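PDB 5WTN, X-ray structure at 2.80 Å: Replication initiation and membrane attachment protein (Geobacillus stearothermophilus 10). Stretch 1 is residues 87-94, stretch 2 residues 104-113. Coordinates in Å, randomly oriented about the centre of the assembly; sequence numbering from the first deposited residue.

Stretch 1 (87-94) IGLLDTYV
Stretch 2 (104-113) LFLYELRPPL

Two neighbouring strands of one chain, 90-94 and 104-109, pair antiparallel, their N-to-C directions 159° apart and their axes 4.6 Å apart at closest approach. Phi lies between -75° and -148° and psi between 108° and 152°, and the register is fixed by Val94 opposite Phe105 and Leu90 opposite Leu109. Successive side chains point to opposite sides of the sheet: Leu90, Thr92, Val94, Phe105, Tyr107 and Leu109 to one, Asp91, Tyr93, Leu106 and Glu108 to the other; the hydrogen-bonded pairs are those of the second face.

Stretch 2 enters at Leu104 (chi1 t, chi2 p), whose CB points sideways; its contribution is backbone, with its O 3.6 Å from Val94 CA. Phe105 (m, chi2 -84°) faces Val94 (p) across a non-hydrogen-bonded pair, CA atoms 4.7 Å apart. Phe105 CE1 lies 4.2 Å from Val94 CG2, an apolar contact, and Phe105 CA 3.3 Å from Tyr93 O, a CA-H...O contact.

Leu106 closes the first hydrogen-bonded ring, in which paired backbone N and O satisfy each other: Leu106 N donates to Tyr93 O at 2.8 Å, and Tyr93 N to Leu106 O at 2.9 Å, both nearly linear. On the Asp91 face this direct pairing brings Tyr93 CB and Leu106 CB close enough to pack, at 3.8 Å, with Tyr93 m (chi2 -95°) and Leu106 chi1 off-rotamer at -146°, chi2 t.

Tyr107 (m, chi2 -38°) returns to the Phe105 face. The edge of its ring meets Thr92 (m), Tyr107 CD1 to Thr92 OG1 3.8 Å, and Tyr107 CB packs 3.8 Å from Leu90 CD1, the leucine being t, p.

Glu108 repeats the two-bond ring: Glu108 N to Asp91 O 2.8 Å, Asp91 N to Glu108 O 2.9 Å. Its CB lies on the Asp91 face, 4.2 Å from Tyr93 CE2 at the ring edge, while the end of the side chain (t, p, chi3 4°) leads off to hydrogen bonds elsewhere in the structure. Leu109 (m, t) ends the strand on the Tyr107 face, its CD2 4.2 Å from Leu90 CD1.

Beyond the strand, Arg110 N (phi/psi -116/142) donates to Leu89 O (-66/-20) at 3.1 Å, extending the ladder by a single bond. The CA-to-CB bond of Arg110 (m, t, p, chi4 105°) points toward stretch 1; Arg110 NH1 makes a long salt bridge with Asp91 OD2 (Asp91 m, chi2 -25°) at 3.6 Å, adding charge attraction between two partly exposed residues, and Arg110 CD lies 3.3 Å from Gly88 O. Gly88 has phi 99°, psi -14°, where a CB would jam against the preceding carbonyl. Pro112 CB meets Leu89 CD2 at 4.2 Å, the leucine being m, t.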

# COMPACT_ATOMS: atom_id res chain seq x y z
N ILE A 87 23.82 -8.23 -0.50
CA ILE A 87 23.22 -7.28 -1.44
C ILE A 87 22.62 -6.04 -0.75
O ILE A 87 22.07 -5.17 -1.42
CB ILE A 87 22.23 -7.95 -2.42
CG1 ILE A 87 22.24 -7.18 -3.75
CG2 ILE A 87 20.83 -7.99 -1.85
CD1 ILE A 87 22.05 -8.02 -4.93
N GLY A 88 22.73 -5.97 0.56
CA GLY A 88 22.34 -4.78 1.28
C GLY A 88 20.97 -4.84 1.92
O GLY A 88 20.65 -4.00 2.77
N LEU A 89 20.18 -5.83 1.52
CA LEU A 89 18.80 -6.02 2.00
C LEU A 89 18.61 -6.39 3.49
O LEU A 89 17.52 -6.24 4.03
CB LEU A 89 18.07 -7.00 1.09
CG LEU A 89 17.74 -6.40 -0.29
CD1 LEU A 89 17.11 -7.40 -1.24
CD2 LEU A 89 16.84 -5.14 -0.18
N LEU A 90 19.65 -6.90 4.15
CA LEU A 90 19.50 -7.29 5.54
C LEU A 90 20.77 -7.11 6.35
O LEU A 90 21.84 -7.57 5.95
CB LEU A 90 19.01 -8.75 5.63
CG LEU A 90 18.98 -9.38 7.04
CD1 LEU A 90 17.73 -9.01 7.84
CD2 LEU A 90 19.16 -10.89 7.00
N ASP A 91 20.64 -6.50 7.52
CA ASP A 91 21.76 -6.45 8.46
C ASP A 91 21.51 -7.44 9.58
O ASP A 91 20.41 -7.53 10.12
CB ASP A 91 21.98 -5.05 9.04
CG ASP A 91 22.70 -4.10 8.08
OD1 ASP A 91 23.43 -4.59 7.19
OD2 ASP A 91 22.53 -2.86 8.20
N THR A 92 22.55 -8.19 9.92
CA THR A 92 22.43 -9.22 10.93
C THR A 92 23.33 -8.94 12.11
O THR A 92 24.53 -8.70 11.95
CB THR A 92 22.72 -10.63 10.35
OG1 THR A 92 21.79 -10.92 9.30
CG2 THR A 92 22.61 -11.70 11.44
N TYR A 93 22.75 -8.96 13.30
CA TYR A 93 23.51 -8.77 14.52
C TYR A 93 23.38 -10.01 15.39
O TYR A 93 22.37 -10.71 15.34
CB TYR A 93 22.99 -7.56 15.30
CG TYR A 93 23.14 -6.23 14.60
CD1 TYR A 93 24.22 -5.40 14.85
CD2 TYR A 93 22.17 -5.77 13.70
CE1 TYR A 93 24.35 -4.18 14.23
CE2 TYR A 93 22.29 -4.55 13.07
CZ TYR A 93 23.38 -3.76 13.34
OH TYR A 93 23.50 -2.53 12.72
N VAL A 94 24.41 -10.27 16.20
CA VAL A 94 24.35 -11.38 17.16
C VAL A 94 24.51 -10.87 18.58
O VAL A 94 25.27 -9.95 18.85
CB VAL A 94 25.39 -12.50 16.84
CG1 VAL A 94 26.78 -12.12 17.30
CG2 VAL A 94 24.98 -13.81 17.48
N LEU A 104 21.29 -15.51 19.99
CA LEU A 104 20.19 -14.59 19.71
C LEU A 104 20.53 -13.64 18.54
O LEU A 104 21.39 -12.78 18.67
CB LEU A 104 19.84 -13.78 20.96
CG LEU A 104 18.80 -12.66 20.79
CD1 LEU A 104 17.48 -13.22 20.28
CD2 LEU A 104 18.60 -11.91 22.09
N PHE A 105 19.84 -13.80 17.41
CA PHE A 105 20.06 -12.95 16.23
C PHE A 105 19.12 -11.75 16.16
O PHE A 105 17.95 -11.85 16.53
CB PHE A 105 19.89 -13.75 14.95
CG PHE A 105 20.93 -14.77 14.76
CD1 PHE A 105 22.14 -14.44 14.19
CD2 PHE A 105 20.73 -16.08 15.17
CE1 PHE A 105 23.13 -15.38 14.01
CE2 PHE A 105 21.72 -17.04 15.00
CZ PHE A 105 22.92 -16.69 14.42
N LEU A 106 19.63 -10.62 15.68
CA LEU A 106 18.79 -9.49 15.33
C LEU A 106 18.79 -9.37 13.81
O LEU A 106 19.83 -9.15 13.20
CB LEU A 106 19.35 -8.22 15.96
CG LEU A 106 18.35 -7.16 16.43
CD1 LEU A 106 19.05 -6.10 17.27
CD2 LEU A 106 17.65 -6.54 15.24
N TYR A 107 17.63 -9.55 13.20
CA TYR A 107 17.51 -9.40 11.76
C TYR A 107 16.94 -8.04 11.47
O TYR A 107 15.76 -7.80 11.68
CB TYR A 107 16.58 -10.47 11.20
CG TYR A 107 17.20 -11.83 11.22
CD1 TYR A 107 18.54 -12.01 10.93
CD2 TYR A 107 16.45 -12.94 11.55
CE1 TYR A 107 19.13 -13.26 10.95
CE2 TYR A 107 17.03 -14.21 11.58
CZ TYR A 107 18.37 -14.37 11.28
OH TYR A 107 18.96 -15.61 11.30
N GLU A 108 17.79 -7.15 10.96
CA GLU A 108 17.39 -5.76 10.73
C GLU A 108 17.09 -5.56 9.24
O GLU A 108 17.99 -5.56 8.39
CB GLU A 108 18.47 -4.81 11.27
CG GLU A 108 18.49 -3.39 10.72
CD GLU A 108 17.42 -2.49 11.31
OE1 GLU A 108 16.67 -2.94 12.21
OE2 GLU A 108 17.32 -1.32 10.87
N LEU A 109 15.82 -5.42 8.91
CA LEU A 109 15.43 -5.33 7.51
C LEU A 109 15.74 -3.97 6.90
O LEU A 109 15.48 -2.93 7.49
CB LEU A 109 13.94 -5.59 7.36
CG LEU A 109 13.54 -7.04 7.22
CD1 LEU A 109 12.06 -7.08 7.08
CD2 LEU A 109 14.18 -7.63 5.98
N ARG A 110 16.28 -3.99 5.70
CA ARG A 110 16.55 -2.75 4.99
C ARG A 110 15.70 -2.68 3.73
O ARG A 110 15.46 -3.68 3.06
CB ARG A 110 18.03 -2.68 4.67
CG ARG A 110 18.90 -2.82 5.92
CD ARG A 110 20.33 -2.41 5.61
NE ARG A 110 20.34 -1.14 4.88
CZ ARG A 110 20.68 0.03 5.41
NH1 ARG A 110 21.09 0.12 6.67
NH2 ARG A 110 20.62 1.12 4.65
N PRO A 111 15.20 -1.48 3.41
CA PRO A 111 14.41 -1.29 2.18
C PRO A 111 15.30 -1.31 0.95
O PRO A 111 16.50 -1.01 1.05
CB PRO A 111 13.81 0.10 2.37
CG PRO A 111 13.85 0.29 3.89
CD PRO A 111 15.11 -0.33 4.32
N PRO A 112 14.75 -1.69 -0.20
CA PRO A 112 15.63 -1.69 -1.37
C PRO A 112 16.07 -0.29 -1.78
O PRO A 112 15.62 0.72 -1.23
CB PRO A 112 14.76 -2.33 -2.47
CG PRO A 112 13.38 -2.30 -1.96
CD PRO A 112 13.43 -2.28 -0.47
N LEU A 113 16.95 -0.22 -2.75
CA LEU A 113 17.31 1.07 -3.29
C LEU A 113 16.11 1.66 -4.04
O LEU A 113 15.18 0.94 -4.43
CB LEU A 113 18.49 0.94 -4.23
CG LEU A 113 19.86 0.66 -3.66
CD1 LEU A 113 20.84 0.41 -4.81
CD2 LEU A 113 20.29 1.82 -2.77